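Local coordinates for protein putative alpha-L-fucosidase (Bacteroides thetaiotaomicron VPI-5482, PDB 3GZA) that probably hydrolyses alpha-L-fucosidic linkages as a glycosyl hydrolase of family 29, at residues A[175-189]-A[203-217]. Sequence-based numbering, arbitrary orientation.
Sequences DLYMIWFDGGADDPR and QPNCLFYHNIDRADF. With EPE (4-(2-hydroxyethyl)-1-piperazine ethanesulfonic acid), chain C; EDO (1,2-ethanediol), chain E.
Gln-203, just past helix 196-202, folds its side chain back at chi2 (-71°) and offers OE1 to Leu-176 N at 2.8 Å, while NE2 bonds to the carbonyls of Cys-170 and Gly-174. Cys-206 SG wedges against the backbone of Met-178 and CG1 of Ile-179. Leu-207 lays CD1 over one face of the Tyr-177 ring, and its backbone opens the parallel ladder of hydrogen bonds, Leu-207 N to Tyr-177 O, Ile-179 N to Leu-207 O, Tyr-209 N to Ile-179 O and Phe-181 N to Tyr-209 O. Strands 178-181 and 207-209, linked through helix 196-202, form a beta-alpha-beta unit of the TIM-barrel domain. With CG anti to the backbone N (chi1 180°), the Tyr-209 ring extends alongside Trp-180 and turns its edge to the indole face in a T-shaped pair, planes at 74°. At the C-terminal strand ends, where TIM-barrel enzymes carry their active site, the sulfonate of a HEPES molecule (EPE) is gripped by Trp-180 NE1, Gly-183 N, Tyr-209 OH (2.8 Å to O1S) and His-210 NE2 (3.0 Å to O3S); Glu-223 also bonds EPE, consistent with a substrate pocket. A cis peptide bond precedes His-210, whose ring takes Gly-184 CA over its face, 3.6 Å from the centroid; the His-210 carbonyl accepts a hydrogen bond from Ala-185 N. A water joins Ala-185 O to Asn-211 ND2. Ile-212 N bonds to Asp-186 O at 2.9 Å, with CG2 packed against Asp-187 and Pro-188. In one of its two conformers, Arg-189 forms an end-on salt bridge with Asp-213, NH2 2.9 Å from OD1 and NH1 hydrogen-bonded to OD2; OD1 also pairs with Arg-244. An alanine here would probably leave both arginines without their carboxylate mate.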
ATOM      1  N   ASP A 175      17.884  18.914  -9.514  1.00 25.80           N
ATOM      2  CA  ASP A 175      18.809  19.146  -8.392  1.00 26.42           C
ATOM      3  C   ASP A 175      18.089  19.780  -7.229  1.00 26.41           C
ATOM      4  O   ASP A 175      17.306  20.722  -7.393  1.00 26.18           O
ATOM      5  CB  ASP A 175      19.997  19.979  -8.839  1.00 27.46           C
ATOM      6  CG  ASP A 175      20.880  19.255  -9.858  1.00 31.72           C
ATOM      7  OD1 ASP A 175      20.748  18.017 -10.029  1.00 34.19           O
ATOM      8  OD2 ASP A 175      21.742  19.909 -10.494  1.00 38.59           O
ATOM      9  N   LEU A 176      18.311  19.225  -6.038  1.00 25.33           N
ATOM     10  CA  LEU A 176      17.582  19.607  -4.847  1.00 26.25           C
ATOM     11  C   LEU A 176      18.451  20.380  -3.830  1.00 25.27           C
ATOM     12  O   LEU A 176      19.668  20.211  -3.746  1.00 26.01           O
ATOM     13  CB  LEU A 176      17.067  18.356  -4.140  1.00 25.38           C
ATOM     14  CG  LEU A 176      16.167  17.452  -4.990  1.00 27.99           C
ATOM     15  CD1 LEU A 176      15.844  16.147  -4.270  1.00 28.94           C
ATOM     16  CD2 LEU A 176      14.926  18.213  -5.422  1.00 26.63           C
ATOM     17  N   TYR A 177      17.755  21.214  -3.082  1.00 25.15           N
ATOM     18  CA  TYR A 177      18.371  22.058  -2.074  1.00 24.36           C
ATOM     19  C   TYR A 177      18.712  21.250  -0.848  1.00 25.56           C
ATOM     20  O   TYR A 177      19.796  21.396  -0.306  1.00 23.86           O
ATOM     21  CB  TYR A 177      17.398  23.201  -1.738  1.00 24.99           C
ATOM     22  CG  TYR A 177      17.967  24.204  -0.766  1.00 25.31           C
ATOM     23  CD1 TYR A 177      18.798  25.221  -1.189  1.00 25.17           C
ATOM     24  CD2 TYR A 177      17.594  24.190   0.591  1.00 25.70           C
ATOM     25  CE1 TYR A 177      19.315  26.164  -0.288  1.00 25.90           C
ATOM     26  CE2 TYR A 177      18.148  25.112   1.482  1.00 23.92           C
ATOM     27  CZ  TYR A 177      18.959  26.124   1.033  1.00 24.56           C
ATOM     28  OH  TYR A 177      19.448  27.062   1.927  1.00 26.50           O
HETATM   29  N   MSE A 178      17.737  20.475  -0.386  1.00 25.36           N
HETATM   30  CA  MSE A 178      17.958  19.590   0.737  1.00 25.12           C
HETATM   31  C   MSE A 178      17.028  18.403   0.602  1.00 26.21           C
HETATM   32  O   MSE A 178      16.022  18.462  -0.150  1.00 25.83           O
HETATM   33  CB  MSE A 178      17.578  20.271   2.076  1.00 25.78           C
HETATM   34  CG  MSE A 178      16.145  20.562   2.298  1.00 24.26           C
HETATM   35 SE   MSE A 178      15.694  21.061   4.077  0.75 25.25          SE
HETATM   36  CE  MSE A 178      16.503  22.817   4.132  1.00 26.70           C
ATOM     37  N   ILE A 179      17.401  17.352   1.328  1.00 25.17           N
ATOM     38  CA  ILE A 179      16.543  16.200   1.630  0.50 24.85           C
ATOM     39  C   ILE A 179      16.462  16.255   3.156  1.00 25.40           C
ATOM     40  O   ILE A 179      17.502  16.228   3.822  1.00 27.04           O
ATOM     41  CB  ILE A 179      17.060  14.825   1.213  0.50 24.87           C
ATOM     42  CG1 ILE A 179      17.032  14.675  -0.326  0.50 23.33           C
ATOM     43  CG2 ILE A 179      16.241  13.717   1.920  0.50 25.29           C
ATOM     44  CD1 ILE A 179      15.661  14.694  -1.000  0.50 24.47           C
ATOM     45  N   TRP A 180      15.239  16.372   3.673  1.00 25.01           N
ATOM     46  CA  TRP A 180      14.934  16.471   5.088  1.00 24.55           C
ATOM     47  C   TRP A 180      14.121  15.261   5.483  1.00 25.19           C
ATOM     48  O   TRP A 180      13.009  15.071   5.016  1.00 26.66           O
ATOM     49  CB  TRP A 180      14.088  17.715   5.331  1.00 25.08           C
ATOM     50  CG  TRP A 180      13.643  18.055   6.746  1.00 24.82           C
ATOM     51  CD1 TRP A 180      13.635  17.243   7.860  1.00 25.25           C
ATOM     52  CD2 TRP A 180      13.054  19.294   7.165  1.00 25.19           C
ATOM     53  NE1 TRP A 180      13.147  17.914   8.937  1.00 26.50           N
ATOM     54  CE2 TRP A 180      12.773  19.178   8.542  1.00 24.88           C
ATOM     55  CE3 TRP A 180      12.763  20.500   6.511  1.00 27.22           C
ATOM     56  CZ2 TRP A 180      12.197  20.200   9.267  1.00 27.45           C
ATOM     57  CZ3 TRP A 180      12.193  21.523   7.242  1.00 28.61           C
ATOM     58  CH2 TRP A 180      11.864  21.350   8.589  1.00 27.91           C
ATOM     59  N   PHE A 181      14.672  14.446   6.356  1.00 24.12           N
ATOM     60  CA  PHE A 181      13.970  13.287   6.875  1.00 25.30           C
ATOM     61  C   PHE A 181      13.326  13.629   8.203  1.00 25.66           C
ATOM     62  O   PHE A 181      13.984  14.237   9.072  1.00 25.82           O
ATOM     63  CB  PHE A 181      14.931  12.142   7.075  1.00 24.77           C
ATOM     64  CG  PHE A 181      15.485  11.597   5.787  1.00 23.99           C
ATOM     65  CD1 PHE A 181      14.747  10.686   5.072  1.00 27.77           C
ATOM     66  CD2 PHE A 181      16.755  11.906   5.350  1.00 26.57           C
ATOM     67  CE1 PHE A 181      15.234  10.131   3.884  1.00 27.43           C
ATOM     68  CE2 PHE A 181      17.232  11.372   4.120  1.00 26.97           C
ATOM     69  CZ  PHE A 181      16.449  10.492   3.414  1.00 26.41           C
ATOM     70  N   ASP A 182      12.054  13.238   8.374  1.00 25.40           N
ATOM     71  CA  ASP A 182      11.306  13.467   9.633  1.00 24.49           C
ATOM     72  C   ASP A 182      11.978  12.811  10.810  1.00 25.93           C
ATOM     73  O   ASP A 182      11.882  11.613  10.978  1.00 25.39           O
ATOM     74  CB  ASP A 182       9.869  12.911   9.448  1.00 26.16           C
ATOM     75  CG  ASP A 182       9.040  12.969  10.690  1.00 26.83           C
ATOM     76  OD1 ASP A 182       9.380  13.753  11.625  1.00 27.10           O
ATOM     77  OD2 ASP A 182       8.013  12.237  10.709  1.00 27.51           O
ATOM     78  N   GLY A 183      12.581  13.609  11.666  1.00 24.51           N
ATOM     79  CA  GLY A 183      13.334  13.036  12.760  1.00 24.87           C
ATOM     80  C   GLY A 183      14.586  12.306  12.350  1.00 25.03           C
ATOM     81  O   GLY A 183      15.114  11.514  13.122  1.00 25.79           O
ATOM     82  N   GLY A 184      15.076  12.583  11.144  1.00 24.93           N
ATOM     83  CA  GLY A 184      16.271  11.967  10.571  1.00 24.35           C
ATOM     84  C   GLY A 184      15.954  10.594   9.982  1.00 24.50           C
ATOM     85  O   GLY A 184      14.815  10.166   9.966  1.00 25.57           O
ATOM     86  N   ALA A 185      17.020   9.898   9.565  1.00 24.90           N
ATOM     87  CA  ALA A 185      16.885   8.575   8.944  1.00 24.03           C
ATOM     88  C   ALA A 185      17.594   7.520   9.792  1.00 25.10           C
ATOM     89  O   ALA A 185      17.952   6.445   9.301  1.00 24.86           O
ATOM     90  CB  ALA A 185      17.410   8.629   7.506  1.00 24.48           C
ATOM     91  N   ASP A 186      17.731   7.830  11.079  1.00 23.95           N
ATOM     92  CA  ASP A 186      18.252   6.877  12.054  1.00 24.66           C
ATOM     93  C   ASP A 186      19.650   6.321  11.672  1.00 25.58           C
ATOM     94  O   ASP A 186      20.541   7.083  11.267  1.00 24.64           O
ATOM     95  CB  ASP A 186      17.162   5.810  12.293  1.00 25.73           C
ATOM     96  CG  ASP A 186      17.402   4.967  13.520  1.00 25.83           C
ATOM     97  OD1 ASP A 186      17.393   5.471  14.663  1.00 26.83           O
ATOM     98  OD2 ASP A 186      17.635   3.733  13.361  1.00 27.46           O
ATOM     99  N   ASP A 187      19.833   5.008  11.803  1.00 24.69           N
ATOM    100  CA  ASP A 187      21.140   4.390  11.737  1.00 24.02           C
ATOM    101  C   ASP A 187      21.149   3.318  10.651  1.00 24.68           C
ATOM    102  O   ASP A 187      20.459   2.325  10.782  1.00 23.62           O
ATOM    103  CB  ASP A 187      21.441   3.775  13.127  1.00 25.77           C
ATOM    104  CG  ASP A 187      22.768   3.107  13.223  1.00 26.56           C
ATOM    105  OD1 ASP A 187      23.485   2.918  12.197  1.00 23.85           O
ATOM    106  OD2 ASP A 187      23.157   2.737  14.384  1.00 24.91           O
ATOM    107  N   PRO A 188      21.963   3.500   9.596  1.00 24.85           N
ATOM    108  CA  PRO A 188      21.945   2.554   8.500  1.00 27.07           C
ATOM    109  C   PRO A 188      22.473   1.187   8.839  1.00 27.61           C
ATOM    110  O   PRO A 188      22.308   0.278   8.026  1.00 31.10           O
ATOM    111  CB  PRO A 188      22.793   3.262   7.431  1.00 27.20           C
ATOM    112  CG  PRO A 188      23.648   4.168   8.157  1.00 27.92           C
ATOM    113  CD  PRO A 188      22.900   4.615   9.347  1.00 24.44           C
ATOM    114  N   ARG A 189      23.128   1.033   9.983  1.00 27.29           N
ATOM    115  CA  ARG A 189      23.656  -0.252  10.436  0.50 27.05           C
ATOM    116  C   ARG A 189      22.589  -0.988  11.242  1.00 27.31           C
ATOM    117  O   ARG A 189      22.791  -2.126  11.652  1.00 27.39           O
ATOM    118  CB  ARG A 189      24.971  -0.088  11.260  0.50 28.25           C
ATOM    119  CG  ARG A 189      26.209   0.208  10.343  0.50 29.20           C
ATOM    120  CD  ARG A 189      27.441   0.842  11.015  0.50 31.56           C
ATOM    121  NE  ARG A 189      27.036   2.098  11.622  0.50 24.52           N
ATOM    122  CZ  ARG A 189      26.720   3.233  10.934  0.50 26.89           C
ATOM    123  NH1 ARG A 189      26.869   3.399   9.627  0.50 25.04           N
ATOM    124  NH2 ARG A 189      26.279   4.249  11.589  0.50 19.46           N
ATOM    125  N   GLN A 203      22.696  13.381  -5.784  1.00 26.25           N
ATOM    126  CA  GLN A 203      22.488  14.743  -5.344  1.00 25.75           C
ATOM    127  C   GLN A 203      23.709  15.256  -4.572  1.00 25.27           C
ATOM    128  O   GLN A 203      23.565  15.683  -3.408  1.00 25.13           O
ATOM    129  CB  GLN A 203      21.239  14.783  -4.474  1.00 25.62           C
ATOM    130  CG  GLN A 203      19.920  14.541  -5.199  1.00 25.06           C
ATOM    131  CD  GLN A 203      19.494  15.659  -6.086  1.00 26.35           C
ATOM    132  OE1 GLN A 203      19.827  16.823  -5.850  1.00 26.45           O
ATOM    133  NE2 GLN A 203      18.713  15.333  -7.101  1.00 24.73           N
ATOM    134  N   PRO A 204      24.881  15.264  -5.204  1.00 26.74           N
ATOM    135  CA  PRO A 204      26.106  15.648  -4.523  1.00 27.63           C
ATOM    136  C   PRO A 204      26.127  17.061  -3.918  1.00 28.49           C
ATOM    137  O   PRO A 204      26.930  17.300  -3.025  1.00 30.38           O
ATOM    138  CB  PRO A 204      27.195  15.471  -5.601  1.00 27.44           C
ATOM    139  CG  PRO A 204      26.453  15.609  -6.843  1.00 28.36           C
ATOM    140  CD  PRO A 204      25.172  14.913  -6.600  1.00 27.04           C
ATOM    141  N   ASN A 205      25.294  17.984  -4.373  1.00 27.73           N
ATOM    142  CA  ASN A 205      25.271  19.339  -3.788  1.00 27.90           C
ATOM    143  C   ASN A 205      24.067  19.611  -2.925  1.00 27.30           C
ATOM    144  O   ASN A 205      23.852  20.715  -2.507  1.00 28.29           O
ATOM    145  CB  ASN A 205      25.332  20.366  -4.888  1.00 29.11           C
ATOM    146  CG  ASN A 205      26.633  20.312  -5.610  1.00 32.69           C
ATOM    147  OD1 ASN A 205      27.702  20.475  -5.005  1.00 38.22           O
ATOM    148  ND2 ASN A 205      26.569  20.049  -6.894  1.00 33.95           N
ATOM    149  N   CYS A 206      23.303  18.564  -2.643  1.00 26.36           N
ATOM    150  CA  CYS A 206      22.117  18.644  -1.816  1.00 25.80           C
ATOM    151  C   CYS A 206      22.428  18.519  -0.339  1.00 26.10           C
ATOM    152  O   CYS A 206      23.210  17.677   0.063  1.00 25.89           O
ATOM    153  CB  CYS A 206      21.118  17.556  -2.259  1.00 26.43           C
ATOM    154  SG  CYS A 206      19.561  17.459  -1.360  1.00 26.62           S
ATOM    155  N   LEU A 207      21.823  19.362   0.491  1.00 25.10           N
ATOM    156  CA  LEU A 207      22.019  19.266   1.936  1.00 23.58           C
ATOM    157  C   LEU A 207      21.359  18.005   2.417  1.00 24.36           C
ATOM    158  O   LEU A 207      20.186  17.764   2.133  1.00 26.08           O
ATOM    159  CB  LEU A 207      21.440  20.475   2.664  1.00 24.34           C
ATOM    160  CG  LEU A 207      22.057  21.838   2.320  1.00 23.48           C
ATOM    161  CD1 LEU A 207      21.041  23.035   2.575  1.00 25.44           C
ATOM    162  CD2 LEU A 207      23.433  22.037   3.007  1.00 24.08           C
ATOM    163  N   PHE A 208      22.106  17.220   3.163  1.00 24.00           N
ATOM    164  CA  PHE A 208      21.636  15.931   3.704  1.00 23.60           C
ATOM    165  C   PHE A 208      21.258  16.168   5.179  1.00 23.94           C
ATOM    166  O   PHE A 208      22.126  16.487   6.019  1.00 24.34           O
ATOM    167  CB  PHE A 208      22.723  14.879   3.598  1.00 23.40           C
ATOM    168  CG  PHE A 208      22.319  13.537   4.134  1.00 24.10           C
ATOM    169  CD1 PHE A 208      21.624  12.620   3.343  1.00 25.91           C
ATOM    170  CD2 PHE A 208      22.613  13.189   5.457  1.00 24.58           C
ATOM    171  CE1 PHE A 208      21.246  11.403   3.851  1.00 26.25           C
ATOM    172  CE2 PHE A 208      22.231  11.976   5.957  1.00 23.36           C
ATOM    173  CZ  PHE A 208      21.564  11.076   5.172  1.00 26.44           C
ATOM    174  N   TYR A 209      19.960  16.053   5.498  1.00 24.54           N
ATOM    175  CA  TYR A 209      19.478  16.319   6.838  1.00 25.23           C
ATOM    176  C   TYR A 209      18.469  15.242   7.191  1.00 24.88           C
ATOM    177  O   TYR A 209      17.277  15.382   6.850  1.00 23.67           O
ATOM    178  CB  TYR A 209      18.916  17.741   6.892  1.00 25.36           C
ATOM    179  CG  TYR A 209      18.389  18.100   8.227  1.00 24.98           C
ATOM    180  CD1 TYR A 209      19.237  18.361   9.282  1.00 24.47           C
ATOM    181  CD2 TYR A 209      17.030  18.191   8.450  1.00 28.06           C
ATOM    182  CE1 TYR A 209      18.745  18.657  10.530  1.00 25.54           C
ATOM    183  CE2 TYR A 209      16.531  18.455   9.743  1.00 26.30           C
ATOM    184  CZ  TYR A 209      17.402  18.670  10.757  1.00 26.24           C
ATOM    185  OH  TYR A 209      17.021  18.915  12.052  1.00 28.51           O
ATOM    186  N   HIS A 210      18.830  14.184   7.919  1.00 24.32           N
ATOM    187  CA  HIS A 210      20.089  13.897   8.578  1.00 23.56           C
ATOM    188  C   HIS A 210      19.985  12.459   9.056  1.00 23.73           C
ATOM    189  O   HIS A 210      18.923  11.863   8.995  1.00 24.37           O
ATOM    190  CB  HIS A 210      20.291  14.806   9.812  1.00 24.14           C
ATOM    191  CG  HIS A 210      19.154  14.784  10.765  1.00 23.78           C
ATOM    192  ND1 HIS A 210      19.201  14.136  11.976  1.00 26.19           N
ATOM    193  CD2 HIS A 210      17.923  15.363  10.691  1.00 25.32           C
ATOM    194  CE1 HIS A 210      18.047  14.307  12.603  1.00 26.05           C
ATOM    195  NE2 HIS A 210      17.267  15.075  11.864  1.00 25.27           N
ATOM    196  N   ASN A 211      21.097  11.891   9.499  1.00 24.55           N
ATOM    197  CA  ASN A 211      21.063  10.578  10.137  1.00 23.78           C
ATOM    198  C   ASN A 211      22.156  10.491  11.205  1.00 24.08           C
ATOM    199  O   ASN A 211      22.785  11.499  11.541  1.00 24.07           O
ATOM    200  CB  ASN A 211      21.079   9.436   9.131  1.00 23.74           C
ATOM    201  CG  ASN A 211      22.431   9.205   8.504  1.00 22.35           C
ATOM    202  OD1 ASN A 211      23.393   9.941   8.760  1.00 23.04           O
ATOM    203  ND2 ASN A 211      22.502   8.195   7.633  1.00 22.84           N
ATOM    204  N   ILE A 212      22.387   9.302  11.767  1.00 23.34           N
ATOM    205  CA  ILE A 212      23.362   9.194  12.819  1.00 23.40           C
ATOM    206  C   ILE A 212      24.767   9.551  12.419  1.00 24.06           C
ATOM    207  O   ILE A 212      25.598   9.818  13.252  1.00 24.46           O
ATOM    208  CB  ILE A 212      23.305   7.755  13.449  1.00 24.56           C
ATOM    209  CG1 ILE A 212      23.874   7.715  14.852  1.00 26.21           C
ATOM    210  CG2 ILE A 212      23.951   6.690  12.504  1.00 24.19           C
ATOM    211  CD1 ILE A 212      23.420   6.469  15.574  1.00 26.67           C
ATOM    212  N   ASP A 213      25.062   9.455  11.132  1.00 23.55           N
ATOM    213  CA  ASP A 213      26.423   9.687  10.614  1.00 23.51           C
ATOM    214  C   ASP A 213      26.661  11.122  10.178  1.00 25.01           C
ATOM    215  O   ASP A 213      27.808  11.591  10.198  1.00 23.69           O
ATOM    216  CB  ASP A 213      26.684   8.809   9.389  1.00 24.20           C
ATOM    217  CG  ASP A 213      26.700   7.347   9.711  1.00 24.69           C
ATOM    218  OD1 ASP A 213      27.118   6.965  10.832  1.00 25.33           O
ATOM    219  OD2 ASP A 213      26.265   6.530   8.850  1.00 28.18           O
ATOM    220  N   ARG A 214      25.605  11.796   9.766  1.00 24.01           N
ATOM    221  CA  ARG A 214      25.722  13.093   9.135  1.00 24.25           C
ATOM    222  C   ARG A 214      24.510  13.985   9.203  1.00 24.17           C
ATOM    223  O   ARG A 214      23.383  13.544   8.964  1.00 23.88           O
ATOM    224  CB  ARG A 214      26.031  12.828   7.642  1.00 24.06           C
ATOM    225  CG  ARG A 214      26.187  14.076   6.805  1.00 24.18           C
ATOM    226  CD  ARG A 214      26.432  13.721   5.380  1.00 24.32           C
ATOM    227  NE  ARG A 214      26.274  14.827   4.441  1.00 25.42           N
ATOM    228  CZ  ARG A 214      26.353  14.686   3.123  1.00 29.08           C
ATOM    229  NH1 ARG A 214      26.685  13.530   2.571  1.00 28.94           N
ATOM    230  NH2 ARG A 214      26.169  15.724   2.328  1.00 29.22           N
ATOM    231  N   ALA A 215      24.744  15.269   9.476  1.00 24.11           N
ATOM    232  CA  ALA A 215      23.741  16.326   9.384  1.00 24.17           C
ATOM    233  C   ALA A 215      24.462  17.533   8.780  1.00 24.69           C
ATOM    234  O   ALA A 215      25.503  17.951   9.284  1.00 25.53           O
ATOM    235  CB  ALA A 215      23.198  16.709  10.722  1.00 24.50           C
ATOM    236  N   ASP A 216      23.912  18.030   7.673  1.00 23.00           N
ATOM    237  CA  ASP A 216      24.488  19.220   7.040  1.00 23.85           C
ATOM    238  C   ASP A 216      24.055  20.541   7.668  1.00 25.33           C
ATOM    239  O   ASP A 216      24.618  21.601   7.352  1.00 25.71           O
ATOM    240  CB  ASP A 216      24.257  19.202   5.550  1.00 24.67           C
ATOM    241  CG  ASP A 216      25.080  18.162   4.833  1.00 24.94           C
ATOM    242  OD1 ASP A 216      26.025  17.558   5.398  1.00 25.01           O
ATOM    243  OD2 ASP A 216      24.818  18.001   3.605  1.00 25.71           O
ATOM    244  N   PHE A 217      23.109  20.467   8.589  1.00 25.11           N
ATOM    245  CA  PHE A 217      22.730  21.563   9.456  1.00 24.42           C
ATOM    246  C   PHE A 217      22.048  20.912  10.645  1.00 24.62           C
ATOM    247  O   PHE A 217      21.815  19.690  10.610  1.00 24.53           O
ATOM    248  CB  PHE A 217      21.895  22.632   8.738  1.00 24.91           C
ATOM    249  CG  PHE A 217      20.636  22.137   8.130  1.00 23.64           C
ATOM    250  CD1 PHE A 217      19.540  21.983   8.899  1.00 25.77           C
ATOM    251  CD2 PHE A 217      20.558  21.858   6.761  1.00 24.20           C
ATOM    252  CE1 PHE A 217      18.399  21.547   8.381  1.00 24.86           C
ATOM    253  CE2 PHE A 217      19.416  21.434   6.222  1.00 25.93           C
ATOM    254  CZ  PHE A 217      18.321  21.305   7.016  1.00 25.15           C
TER
HETATM  255  N1  EPE C 462      11.512  17.209  16.020  0.75 22.32           N
HETATM  256  C2  EPE C 462      10.120  17.442  15.606  0.75 24.48           C
HETATM  257  C3  EPE C 462       9.360  17.539  16.937  0.75 23.93           C
HETATM  258  N4  EPE C 462       9.811  18.707  17.683  0.75 21.90           N
HETATM  259  C5  EPE C 462      11.158  18.451  18.088  0.75 23.32           C
HETATM  260  C6  EPE C 462      12.001  18.329  16.785  0.75 20.99           C
HETATM  261  C7  EPE C 462       8.830  18.967  18.739  0.75 23.69           C
HETATM  262  C8  EPE C 462       9.142  19.976  19.820  0.75 20.92           C
HETATM  263  O8  EPE C 462       9.314  21.287  19.337  0.75 16.53           O
HETATM  264  C9  EPE C 462      12.350  16.649  14.936  0.75 21.92           C
HETATM  265  C10 EPE C 462      12.777  17.751  14.030  0.75 19.38           C
HETATM  266  S   EPE C 462      13.739  17.195  12.588  0.75 14.98           S
HETATM  267  O1S EPE C 462      14.276  18.470  12.171  0.75 14.62           O
HETATM  268  O2S EPE C 462      12.839  16.599  11.621  0.75 11.29           O
HETATM  269  O3S EPE C 462      14.834  16.284  13.027  0.75 14.53           O
HETATM  270  C1  EDO E 468      26.199   0.993   5.933  1.00 42.84           C
HETATM  271  O1  EDO E 468      26.564   1.772   7.088  1.00 42.91           O
HETATM  272  C2  EDO E 468      25.160  -0.059   6.268  1.00 43.02           C
HETATM  273  O2  EDO E 468      25.794  -1.349   6.454  1.00 44.30           O
HETATM  274  O   HOH W   1      20.218   6.315   7.737  1.00 13.14           O